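Long-range contacts in putative P450-like enzyme (Streptomyces himastatinicus ATCC 53653, PDB 5Z9J), which binds heme and, as a member of the cytochrome P450 family, probably works as a monooxygenase: residues W9-H15 against P379-V385; S44-L48 against L308-T312; K52-T58 against R289-V295. All blocks are in the same frame, centred on the assembly; numbering follows the deposited sequence.

Contact 1 of 3, residues W9-H15 against P379-V385. With TAM (tris(hydroxyethyl)aminomethane), chain F.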
loop_
_atom_site.group_PDB
_atom_site.type_symbol
_atom_site.label_atom_id
_atom_site.label_comp_id
_atom_site.label_asym_id
_atom_site.label_seq_id
_atom_site.Cartn_x
_atom_site.Cartn_y
_atom_site.Cartn_z
ATOM N N TRP A 9 21.015 2.851 -6.477
ATOM C CA TRP A 9 20.170 1.963 -5.678
ATOM C C TRP A 9 19.634 0.714 -6.418
ATOM O O TRP A 9 19.225 0.811 -7.578
ATOM C CB TRP A 9 19.016 2.801 -5.148
ATOM C CG TRP A 9 19.363 3.739 -4.031
ATOM C CD1 TRP A 9 20.306 3.546 -3.060
ATOM C CD2 TRP A 9 18.731 4.996 -3.730
ATOM N NE1 TRP A 9 20.296 4.598 -2.168
ATOM C CE2 TRP A 9 19.343 5.503 -2.559
ATOM C CE3 TRP A 9 17.704 5.737 -4.331
ATOM C CZ2 TRP A 9 18.978 6.727 -1.994
ATOM C CZ3 TRP A 9 17.329 6.948 -3.758
ATOM C CH2 TRP A 9 17.964 7.430 -2.605
ATOM N N GLU A 10 19.538 -0.433 -5.731
ATOM C CA GLU A 10 19.176 -1.666 -6.448
ATOM C C GLU A 10 17.654 -1.863 -6.580
ATOM O O GLU A 10 17.044 -2.732 -5.933
ATOM C CB GLU A 10 19.790 -2.889 -5.754
ATOM C CG GLU A 10 21.316 -3.057 -5.958
ATOM C CD GLU A 10 21.772 -3.061 -7.405
ATOM O OE1 GLU A 10 21.002 -3.477 -8.300
ATOM O OE2 GLU A 10 22.942 -2.682 -7.631
ATOM N N PHE A 11 17.046 -1.068 -7.453
ATOM C CA PHE A 11 15.607 -1.167 -7.685
ATOM C C PHE A 11 15.238 -2.488 -8.374
ATOM O O PHE A 11 16.073 -3.120 -9.053
ATOM C CB PHE A 11 15.111 -0.006 -8.575
ATOM C CG PHE A 11 15.524 1.368 -8.116
ATOM C CD1 PHE A 11 14.938 1.947 -7.017
ATOM C CD2 PHE A 11 16.460 2.112 -8.841
ATOM C CE1 PHE A 11 15.298 3.229 -6.601
ATOM C CE2 PHE A 11 16.809 3.391 -8.433
ATOM C CZ PHE A 11 16.216 3.941 -7.299
ATOM N N HIS A 12 13.962 -2.848 -8.280
ATOM C CA HIS A 12 13.399 -3.867 -9.175
ATOM C C HIS A 12 13.819 -3.536 -10.600
ATOM O O HIS A 12 13.719 -2.385 -11.001
ATOM C CB HIS A 12 11.883 -3.860 -9.118
ATOM C CG HIS A 12 11.250 -5.083 -9.688
ATOM N ND1 HIS A 12 11.180 -5.320 -11.048
ATOM C CD2 HIS A 12 10.592 -6.104 -9.088
ATOM C CE1 HIS A 12 10.561 -6.469 -11.251
ATOM N NE2 HIS A 12 10.188 -6.958 -10.080
ATOM N N PRO A 13 14.296 -4.541 -11.351
ATOM C CA PRO A 13 14.782 -4.305 -12.722
ATOM C C PRO A 13 13.684 -3.786 -13.652
ATOM O O PRO A 13 13.978 -3.135 -14.650
ATOM C CB PRO A 13 15.280 -5.676 -13.171
ATOM C CG PRO A 13 14.702 -6.676 -12.198
ATOM C CD PRO A 13 14.489 -5.936 -10.906
ATOM N N GLY A 14 12.432 -4.071 -13.332
ATOM C CA GLY A 14 11.327 -3.573 -14.128
ATOM C C GLY A 14 11.018 -2.096 -13.921
ATOM O O GLY A 14 10.245 -1.517 -14.693
ATOM N N HIS A 15 11.572 -1.488 -12.867
ATOM C CA HIS A 15 11.217 -0.104 -12.547
ATOM C C HIS A 15 12.124 0.921 -13.215
ATOM O O HIS A 15 12.855 1.645 -12.541
ATOM C CB HIS A 15 11.243 0.140 -11.067
ATOM C CG HIS A 15 10.240 -0.686 -10.319
ATOM N ND1 HIS A 15 10.167 -0.707 -8.945
ATOM C CD2 HIS A 15 9.287 -1.543 -10.757
ATOM C CE1 HIS A 15 9.192 -1.516 -8.569
ATOM N NE2 HIS A 15 8.655 -2.056 -9.649
ATOM N N PRO A 379 20.734 -0.277 1.503
ATOM C CA PRO A 379 19.395 -0.848 1.627
ATOM C C PRO A 379 19.096 -1.868 0.529
ATOM O O PRO A 379 19.786 -1.901 -0.510
ATOM C CB PRO A 379 18.469 0.352 1.453
ATOM C CG PRO A 379 19.316 1.374 0.576
ATOM C CD PRO A 379 20.749 1.087 0.933
ATOM N N THR A 380 18.131 -2.753 0.790
ATOM C CA THR A 380 17.550 -3.564 -0.280
ATOM C C THR A 380 16.121 -3.115 -0.516
ATOM O O THR A 380 15.478 -2.543 0.377
ATOM C CB THR A 380 17.549 -5.048 -0.027
ATOM O OG1 THR A 380 16.721 -5.316 1.105
ATOM C CG2 THR A 380 18.925 -5.536 0.218
ATOM N N PHE A 381 15.670 -3.309 -1.754
ATOM C CA PHE A 381 14.330 -2.956 -2.151
ATOM C C PHE A 381 13.418 -4.152 -2.167
ATOM O O PHE A 381 13.856 -5.301 -2.382
ATOM C CB PHE A 381 14.386 -2.238 -3.507
ATOM C CG PHE A 381 15.013 -0.901 -3.380
ATOM C CD1 PHE A 381 16.386 -0.787 -3.279
ATOM C CD2 PHE A 381 14.234 0.212 -3.153
ATOM C CE1 PHE A 381 16.978 0.439 -3.067
ATOM C CE2 PHE A 381 14.823 1.450 -2.931
ATOM C CZ PHE A 381 16.187 1.553 -2.881
ATOM N N LEU A 382 12.150 -3.890 -1.911
ATOM C CA LEU A 382 11.158 -4.955 -1.807
ATOM C C LEU A 382 11.018 -5.686 -3.153
ATOM O O LEU A 382 10.960 -5.069 -4.232
ATOM C CB LEU A 382 9.830 -4.401 -1.324
ATOM C CG LEU A 382 8.739 -5.431 -1.035
ATOM C CD1 LEU A 382 9.180 -6.248 0.154
ATOM C CD2 LEU A 382 7.426 -4.734 -0.710
ATOM N N GLN A 383 11.076 -7.012 -3.067
ATOM C CA GLN A 383 11.115 -7.897 -4.231
ATOM C C GLN A 383 9.724 -8.130 -4.820
ATOM O O GLN A 383 9.351 -9.247 -5.141
ATOM C CB GLN A 383 11.699 -9.242 -3.783
ATOM C CG GLN A 383 13.092 -9.100 -3.204
ATOM C CD GLN A 383 14.066 -8.597 -4.229
ATOM O OE1 GLN A 383 14.473 -9.341 -5.121
ATOM N NE2 GLN A 383 14.395 -7.310 -4.156
ATOM N N VAL A 384 8.979 -7.053 -5.014
ATOM C CA VAL A 384 7.622 -7.165 -5.489
ATOM C C VAL A 384 7.395 -6.126 -6.568
ATOM O O VAL A 384 7.614 -4.947 -6.315
ATOM C CB VAL A 384 6.641 -6.942 -4.348
ATOM C CG1 VAL A 384 5.241 -6.988 -4.870
ATOM C CG2 VAL A 384 6.846 -8.007 -3.253
ATOM N N VAL A 385 6.899 -6.548 -7.726
ATOM C CA VAL A 385 6.933 -5.687 -8.897
ATOM C C VAL A 385 5.987 -4.478 -8.762
ATOM O O VAL A 385 6.255 -3.424 -9.364
ATOM C CB VAL A 385 6.640 -6.484 -10.197
ATOM C CG1 VAL A 385 5.172 -6.934 -10.269
ATOM C CG2 VAL A 385 7.027 -5.659 -11.420
HETATM C C TAM F . 7.245 -4.329 -17.017
HETATM C C1 TAM F . 7.710 -3.855 -18.453
HETATM C C2 TAM F . 8.438 -4.680 -16.109
HETATM C C3 TAM F . 6.376 -3.220 -16.358
HETATM C C4 TAM F . 9.149 -3.329 -18.455
HETATM C C5 TAM F . 7.895 -5.137 -14.763
HETATM C C6 TAM F . 7.010 -1.810 -16.375
HETATM N N TAM F . 6.400 -5.514 -17.133
HETATM O O4 TAM F . 10.052 -4.366 -18.791
HETATM O O5 TAM F . 6.677 -5.859 -15.020
HETATM O O6 TAM F . 8.117 -1.792 -15.499
HETATM O O HOH W 1 17.268 -4.523 -3.738
HETATM O O HOH W 2 20.366 -0.881 -3.084
#
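With CG beside its own backbone N (chi1 -69°), F381 lays its phenyl ring against W9 and F11, while H12, whose CG is swung opposite the backbone N (chi1 -164°), carries its imidazole across to V385. At the F381 end, F11 turns a ring edge to one face of the phenyl, an edge-to-face pair with the F11 and F381 ring centroids 5.2 Å apart. W9 contributes chiefly CB, 3.8 Å from F381 CE1, and this same CB covers a face of the F11 ring, so the three aromatics form one cluster. The backbones here are bridged by water: one water takes the N-H of F381 and donates to E10 O, and another takes the N-H of E10 and donates to P379 O. L251 of helix 240-255 packs on both W9 and P379.

At the other end, H15 NE2 donates to V385 O at 2.8 Å with an N-H...O angle of 158°, the oxygen lying close to the imidazole plane. V385 CG2 sits over a face of H12, 3.9 Å from the ring centroid, a CH-pi contact; the same methyl comes within 3.5 Å of TAM C5 and so lines the TAM pocket. H12 ND1 accepts from G14 N (2.9 Å) in the ring plane, bracing the type I turn H12-H15, and NE2 is hydrogen-bonded to E167. A leucine in place of H12 would probably leave G14 N and E167 without their mate and let the turn shift against V385. Because ND1 of H12 serves as acceptor, NE2 probably carries the proton and donates it to E167, whose carboxylate is likely to polarise the imidazole facing V385.

Contact 2 of 3, residues S44-L48 against L308-T312. With TAM (tris(hydroxyethyl)aminomethane), chain F.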
loop_
_atom_site.group_PDB
_atom_site.type_symbol
_atom_site.label_atom_id
_atom_site.label_comp_id
_atom_site.label_asym_id
_atom_site.label_seq_id
_atom_site.Cartn_x
_atom_site.Cartn_y
_atom_site.Cartn_z
ATOM N N SER A 44 -3.112 7.307 -17.256
ATOM C CA SER A 44 -3.325 6.560 -16.006
ATOM C C SER A 44 -4.466 7.139 -15.180
ATOM O O SER A 44 -5.362 6.416 -14.723
ATOM C CB SER A 44 -2.044 6.575 -15.151
ATOM O OG SER A 44 -0.993 5.829 -15.744
ATOM N N ALA A 45 -4.401 8.449 -14.969
ATOM C CA ALA A 45 -5.399 9.201 -14.218
ATOM C C ALA A 45 -6.788 8.981 -14.812
ATOM O O ALA A 45 -7.751 8.710 -14.091
ATOM C CB ALA A 45 -5.048 10.694 -14.209
ATOM N N ALA A 46 -6.893 9.095 -16.130
ATOM C CA ALA A 46 -8.183 8.864 -16.777
ATOM C C ALA A 46 -8.669 7.422 -16.575
ATOM O O ALA A 46 -9.847 7.198 -16.429
ATOM C CB ALA A 46 -8.109 9.168 -18.216
ATOM N N ILE A 47 -7.762 6.455 -16.649
ATOM C CA ILE A 47 -8.113 5.055 -16.500
ATOM C C ILE A 47 -8.695 4.804 -15.106
ATOM O O ILE A 47 -9.711 4.109 -14.968
ATOM C CB ILE A 47 -6.890 4.108 -16.753
ATOM C CG1 ILE A 47 -6.600 3.999 -18.260
ATOM C CG2 ILE A 47 -7.147 2.696 -16.167
ATOM C CD1 ILE A 47 -5.246 3.361 -18.585
ATOM N N LEU A 48 -8.033 5.367 -14.103
ATOM C CA LEU A 48 -8.448 5.183 -12.689
ATOM C C LEU A 48 -9.824 5.845 -12.462
ATOM O O LEU A 48 -10.591 5.369 -11.628
ATOM C CB LEU A 48 -7.388 5.764 -11.731
ATOM C CG LEU A 48 -6.010 5.098 -11.751
ATOM C CD1 LEU A 48 -5.042 5.846 -10.830
ATOM C CD2 LEU A 48 -6.098 3.614 -11.291
ATOM N N LEU A 308 -4.686 -4.903 -17.591
ATOM C CA LEU A 308 -3.932 -3.672 -17.753
ATOM C C LEU A 308 -3.298 -3.232 -16.440
ATOM O O LEU A 308 -3.989 -3.047 -15.406
ATOM C CB LEU A 308 -4.828 -2.574 -18.342
ATOM C CG LEU A 308 -4.210 -1.196 -18.608
ATOM C CD1 LEU A 308 -3.284 -1.321 -19.757
ATOM C CD2 LEU A 308 -5.305 -0.187 -18.973
ATOM N N LEU A 309 -1.971 -3.109 -16.494
ATOM C CA LEU A 309 -1.166 -2.608 -15.399
ATOM C C LEU A 309 -0.963 -1.124 -15.556
ATOM O O LEU A 309 -0.310 -0.669 -16.491
ATOM C CB LEU A 309 0.183 -3.303 -15.348
ATOM C CG LEU A 309 0.013 -4.810 -15.121
ATOM C CD1 LEU A 309 1.349 -5.505 -14.884
ATOM C CD2 LEU A 309 -0.999 -5.113 -14.021
ATOM N N VAL A 310 -1.549 -0.386 -14.620
ATOM C CA VAL A 310 -1.455 1.051 -14.548
ATOM C C VAL A 310 -0.234 1.423 -13.680
ATOM O O VAL A 310 -0.265 1.218 -12.436
ATOM C CB VAL A 310 -2.730 1.652 -13.961
ATOM C CG1 VAL A 310 -2.587 3.144 -13.775
ATOM C CG2 VAL A 310 -3.946 1.274 -14.788
ATOM N N TRP A 311 0.856 1.896 -14.317
ATOM C CA TRP A 311 2.088 2.160 -13.544
ATOM C C TRP A 311 2.101 3.585 -12.966
ATOM O O TRP A 311 2.617 4.539 -13.560
ATOM C CB TRP A 311 3.329 1.849 -14.371
ATOM C CG TRP A 311 3.397 0.391 -14.704
ATOM C CD1 TRP A 311 3.084 -0.207 -15.907
ATOM C CD2 TRP A 311 3.780 -0.680 -13.811
ATOM N NE1 TRP A 311 3.242 -1.587 -15.802
ATOM C CE2 TRP A 311 3.675 -1.895 -14.539
ATOM C CE3 TRP A 311 4.203 -0.725 -12.480
ATOM C CZ2 TRP A 311 3.979 -3.143 -13.962
ATOM C CZ3 TRP A 311 4.497 -1.964 -11.911
ATOM C CH2 TRP A 311 4.380 -3.151 -12.654
ATOM N N THR A 312 1.455 3.710 -11.809
ATOM C CA THR A 312 1.381 4.920 -11.059
ATOM C C THR A 312 2.802 5.364 -10.728
ATOM O O THR A 312 3.087 6.583 -10.759
ATOM C CB THR A 312 0.556 4.699 -9.762
ATOM O OG1 THR A 312 1.106 3.571 -9.091
ATOM C CG2 THR A 312 -0.899 4.433 -10.101
HETATM C C TAM F . 7.245 -4.329 -17.017
HETATM C C1 TAM F . 7.710 -3.855 -18.453
HETATM C C2 TAM F . 8.438 -4.680 -16.109
HETATM C C3 TAM F . 6.376 -3.220 -16.358
HETATM C C4 TAM F . 9.149 -3.329 -18.455
HETATM C C5 TAM F . 7.895 -5.137 -14.763
HETATM C C6 TAM F . 7.010 -1.810 -16.375
HETATM N N TAM F . 6.400 -5.514 -17.133
HETATM O O4 TAM F . 10.052 -4.366 -18.791
HETATM O O5 TAM F . 6.677 -5.859 -15.020
HETATM O O6 TAM F . 8.117 -1.792 -15.499
#
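I47 and L308 meet tip to tip, I47 CD1 lying 3.6 Å from L308 CD2. The other branch of the isoleucine, CG2, slides past V310 in the opposite direction and touches V310 CG2 at 3.8 Å. With CG1 of V310 opposite its backbone N (chi1 175°), the two valine methyls divide the helix surface between them: CG2 takes I47, and CG1 is left for S44 and L48. S44 OG stands 3.7 Å from V310 CG1, with S44 CB equally near, whereas L48 CD2 is more distant, 4.3 Å from V310 CG1. L48 CD1 then reaches the methyl of T312, again loosely.

S44, I47 and L48 form the sheet-facing side of a short helix, 41-48, laid on the mixed beta sheet of the P450 fold, where strands 27-30 and 35-38 from early in the chain meet 287-291 and 307-310; it probably corresponds to helix B of the family. Segments 44-48 and 308-310 run at 117° to each other, their axes 9.9 Å apart at closest approach, and what binds them is apolar.

The second shell holds these side chains in place. S44 OG is hydrogen-bonded to G40 O, so the hydroxyl beside V310 CG1 has its polar partner in the backbone just ahead of the helix. V38 of strand 35-38 packs on I47 and L308, and V287 of strand 287-291 on L48 and V310. W311, at the N-cap position ahead of helix 312-315, has its CB directed away from segment 44-48. Its NE1 is hydrogen-bonded to N37, and one face of its indole receives the bound TAM, with W311 CZ2 3.4 Å from TAM C3.

Contact 3 of 3, residues K52-T58 against R289-V295; sequences KVFSSDT and RATNSEV. With HEM (protoporphyrin IX containing Fe), chain E.
S55 pairs with A290 where the short edge strand 54-55 joins strand 287-291 antiparallel, at the margin of the P450 beta sheet. It is a hydrogen-bonded pair: S55 N donates to A290 O at 2.7 Å and A290 N to S55 O at 2.8 Å. One residue along, F54 and T291 form a non-hydrogen-bonded pair, their side chains lying side by side on the same face, and F54 CZ lies 3.7 Å from V295 CG2. Packing is tightest next to it, where V53 CG1 and V295 CG1 are squeezed to 3.3 Å.

Toward solvent the grip slackens. N292 N still holds V53 O almost straight (174°), but N292 ND2 reaches K52 O from above the carbonyl plane, and K52 is exposed, its CB directed away from 289-295.

The buried end belongs to the heme. R289, bent at chi2 (-64°), presents two N-H groups side by side to one propionate: NH1 donates to HEM O1A at 2.9 Å and NH2 to HEM O2A at 2.7 Å. S56 OG sits over the centre of that guanidinium, 3.2 Å from R289 CZ.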
loop_
_atom_site.group_PDB
_atom_site.type_symbol
_atom_site.label_atom_id
_atom_site.label_comp_id
_atom_site.label_asym_id
_atom_site.label_seq_id
_atom_site.Cartn_x
_atom_site.Cartn_y
_atom_site.Cartn_z
ATOM N N LYS A 52 -16.116 2.008 -14.817
ATOM C CA LYS A 52 -17.113 1.296 -15.610
ATOM C C LYS A 52 -16.411 0.573 -16.766
ATOM O O LYS A 52 -16.777 -0.535 -17.135
ATOM C CB LYS A 52 -18.187 2.255 -16.148
ATOM C CG LYS A 52 -19.041 2.930 -15.057
ATOM C CD LYS A 52 -18.913 4.458 -15.055
ATOM C CE LYS A 52 -18.782 5.029 -16.462
ATOM N NZ LYS A 52 -18.611 6.529 -16.499
ATOM N N VAL A 53 -15.419 1.222 -17.362
ATOM C CA VAL A 53 -14.648 0.605 -18.432
ATOM C C VAL A 53 -13.436 -0.199 -17.910
ATOM O O VAL A 53 -13.116 -1.260 -18.449
ATOM C CB VAL A 53 -14.193 1.653 -19.472
ATOM C CG1 VAL A 53 -13.152 1.054 -20.394
ATOM C CG2 VAL A 53 -15.411 2.135 -20.293
ATOM N N PHE A 54 -12.736 0.316 -16.897
ATOM C CA PHE A 54 -11.548 -0.372 -16.373
ATOM C C PHE A 54 -11.782 -0.987 -14.998
ATOM O O PHE A 54 -11.562 -0.348 -13.981
ATOM C CB PHE A 54 -10.366 0.585 -16.343
ATOM C CG PHE A 54 -9.956 1.062 -17.731
ATOM C CD1 PHE A 54 -9.156 0.267 -18.561
ATOM C CD2 PHE A 54 -10.409 2.277 -18.211
ATOM C CE1 PHE A 54 -8.779 0.732 -19.861
ATOM C CE2 PHE A 54 -10.056 2.736 -19.509
ATOM C CZ PHE A 54 -9.242 1.957 -20.324
ATOM N N SER A 55 -12.191 -2.245 -14.999
ATOM C CA SER A 55 -12.594 -2.928 -13.785
ATOM C C SER A 55 -11.441 -3.197 -12.825
ATOM O O SER A 55 -10.321 -3.478 -13.217
ATOM C CB SER A 55 -13.276 -4.244 -14.174
ATOM O OG SER A 55 -13.620 -5.001 -13.037
ATOM N N SER A 56 -11.752 -3.167 -11.539
ATOM C CA SER A 56 -10.796 -3.546 -10.517
ATOM C C SER A 56 -10.960 -5.022 -10.148
ATOM O O SER A 56 -10.204 -5.563 -9.335
ATOM C CB SER A 56 -10.984 -2.661 -9.294
ATOM O OG SER A 56 -10.498 -1.354 -9.577
ATOM N N ASP A 57 -11.947 -5.684 -10.735
ATOM C CA ASP A 57 -12.127 -7.123 -10.488
ATOM C C ASP A 57 -11.280 -7.914 -11.464
ATOM O O ASP A 57 -11.803 -8.481 -12.422
ATOM C CB ASP A 57 -13.599 -7.521 -10.589
ATOM C CG ASP A 57 -13.832 -9.002 -10.267
ATOM O OD1 ASP A 57 -12.921 -9.664 -9.745
ATOM O OD2 ASP A 57 -14.926 -9.512 -10.560
ATOM N N THR A 58 -9.970 -7.952 -11.244
ATOM C CA THR A 58 -9.056 -8.547 -12.217
ATOM C C THR A 58 -9.143 -10.074 -12.304
ATOM O O THR A 58 -8.800 -10.666 -13.344
ATOM C CB THR A 58 -7.606 -8.149 -11.904
ATOM O OG1 THR A 58 -7.311 -8.445 -10.528
ATOM C CG2 THR A 58 -7.387 -6.643 -12.152
ATOM N N ARG A 289 -5.896 -3.550 -13.571
ATOM C CA ARG A 289 -7.231 -3.244 -14.038
ATOM C C ARG A 289 -7.559 -4.227 -15.136
ATOM O O ARG A 289 -6.654 -4.737 -15.800
ATOM C CB ARG A 289 -7.297 -1.795 -14.525
ATOM C CG ARG A 289 -7.185 -0.733 -13.431
ATOM C CD ARG A 289 -8.347 -0.809 -12.470
ATOM N NE ARG A 289 -8.488 0.291 -11.513
ATOM C CZ ARG A 289 -7.895 0.344 -10.320
ATOM N NH1 ARG A 289 -7.052 -0.595 -9.952
ATOM N NH2 ARG A 289 -8.127 1.358 -9.507
ATOM N N ALA A 290 -8.839 -4.508 -15.337
ATOM C CA ALA A 290 -9.279 -5.412 -16.392
ATOM C C ALA A 290 -10.236 -4.662 -17.259
ATOM O O ALA A 290 -11.127 -3.999 -16.727
ATOM C CB ALA A 290 -9.955 -6.672 -15.806
ATOM N N THR A 291 -10.043 -4.723 -18.580
ATOM C CA THR A 291 -10.920 -4.020 -19.529
ATOM C C THR A 291 -12.234 -4.774 -19.745
ATOM O O THR A 291 -12.225 -5.960 -20.073
ATOM C CB THR A 291 -10.228 -3.746 -20.925
ATOM O OG1 THR A 291 -9.809 -4.962 -21.554
ATOM C CG2 THR A 291 -9.012 -2.865 -20.762
ATOM N N ASN A 292 -13.352 -4.065 -19.557
ATOM C CA ASN A 292 -14.690 -4.609 -19.761
ATOM C C ASN A 292 -15.138 -4.542 -21.217
ATOM O O ASN A 292 -16.020 -5.297 -21.638
ATOM C CB ASN A 292 -15.704 -3.851 -18.879
ATOM C CG ASN A 292 -15.611 -4.245 -17.391
ATOM O OD1 ASN A 292 -14.983 -5.238 -17.046
ATOM N ND2 ASN A 292 -16.278 -3.502 -16.535
ATOM N N SER A 293 -14.509 -3.652 -21.987
ATOM C CA SER A 293 -14.842 -3.450 -23.405
ATOM C C SER A 293 -13.605 -2.936 -24.119
ATOM O O SER A 293 -12.611 -2.600 -23.465
ATOM C CB SER A 293 -15.981 -2.461 -23.588
ATOM O OG SER A 293 -15.623 -1.212 -23.019
ATOM N N GLU A 294 -13.636 -2.928 -25.449
ATOM C CA GLU A 294 -12.512 -2.448 -26.241
ATOM C C GLU A 294 -12.315 -0.952 -26.025
ATOM O O GLU A 294 -13.279 -0.191 -26.015
ATOM C CB GLU A 294 -12.727 -2.758 -27.724
ATOM C CG GLU A 294 -11.578 -2.373 -28.640
ATOM C CD GLU A 294 -11.791 -2.824 -30.095
ATOM O OE1 GLU A 294 -12.634 -2.236 -30.810
ATOM O OE2 GLU A 294 -11.110 -3.783 -30.517
ATOM N N VAL A 295 -11.062 -0.540 -25.832
ATOM C CA VAL A 295 -10.736 0.853 -25.528
ATOM C C VAL A 295 -9.527 1.361 -26.275
ATOM O O VAL A 295 -8.664 0.584 -26.686
ATOM C CB VAL A 295 -10.450 1.052 -24.030
ATOM C CG1 VAL A 295 -11.585 0.527 -23.231
ATOM C CG2 VAL A 295 -9.155 0.335 -23.609
HETATM C CHA HEM E . -6.363 2.014 -1.665
HETATM C CHB HEM E . -1.734 3.273 -1.602
HETATM C CHC HEM E . -1.880 3.174 3.231
HETATM C CHD HEM E . -6.140 1.010 3.136
HETATM C C1A HEM E . -5.125 2.392 -2.134
HETATM C C2A HEM E . -4.707 2.609 -3.521
HETATM C C3A HEM E . -3.424 2.978 -3.503
HETATM C C4A HEM E . -2.983 2.989 -2.099
HETATM C CMA HEM E . -2.559 3.300 -4.728
HETATM C CAA HEM E . -5.583 2.458 -4.783
HETATM C CBA HEM E . -5.744 0.985 -5.179
HETATM C CGA HEM E . -6.352 0.830 -6.579
HETATM O O1A HEM E . -6.407 -0.301 -7.124
HETATM O O2A HEM E . -6.826 1.809 -7.182
HETATM C C1B HEM E . -1.396 3.419 -0.286
HETATM C C2B HEM E . -0.164 3.995 0.181
HETATM C C3B HEM E . -0.204 3.970 1.519
HETATM C C4B HEM E . -1.459 3.353 1.921
HETATM C CMB HEM E . 0.922 4.518 -0.776
HETATM C CAB HEM E . 0.829 4.446 2.546
HETATM C CBB HEM E . 1.972 5.050 2.220
HETATM C C1C HEM E . -3.062 2.603 3.661
HETATM C C2C HEM E . -3.490 2.398 5.067
HETATM C C3C HEM E . -4.673 1.803 5.014
HETATM C C4C HEM E . -4.995 1.600 3.624
HETATM C CMC HEM E . -2.676 2.862 6.289
HETATM C CAC HEM E . -5.640 1.301 6.112
HETATM C CBC HEM E . -5.441 1.461 7.413
HETATM C C1D HEM E . -6.560 1.049 1.847
HETATM C C2D HEM E . -7.779 0.456 1.384
HETATM C C3D HEM E . -7.850 0.792 -0.095
HETATM C C4D HEM E . -6.667 1.543 -0.400
HETATM C CMD HEM E . -8.814 -0.357 2.202
HETATM C CAD HEM E . -8.942 0.331 -1.066
HETATM C CBD HEM E . -10.038 1.369 -1.177
HETATM C CGD HEM E . -10.970 0.952 -2.301
HETATM O O1D HEM E . -10.626 0.057 -3.108
HETATM O O2D HEM E . -12.073 1.549 -2.410
HETATM N NA HEM E . -4.046 2.641 -1.332
HETATM N NB HEM E . -2.161 3.018 0.804
HETATM N NC HEM E . -4.007 2.079 2.859
HETATM N ND HEM E . -5.931 1.717 0.779
HETATM FE FE HEM E . -4.133 2.473 0.805
#

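In the fold
Contacts 2 and 3 lie together, centres 11 Å apart, on neighbouring strands of one sheet: L308 N reaches R289 O at 2.7 Å, a probable hydrogen bond, and I47 CG2 packs 3.6 Å from F54 CG. L48 CD2, 3.5 Å from R289 NH2, brings contact 2 beside the arginine through which contact 3 grips one propionate of the heme, whose iron has C347 as axial ligand. Contact 1, centred 21 Å from contact 2, touches it where V385 O meets W311 CZ3 at 3.4 Å; both line the TAM pocket. Contacts 1 and 3 stay apart, about 12 Å between nearest atoms, and the R289 side chain is about 14 Å from TAM.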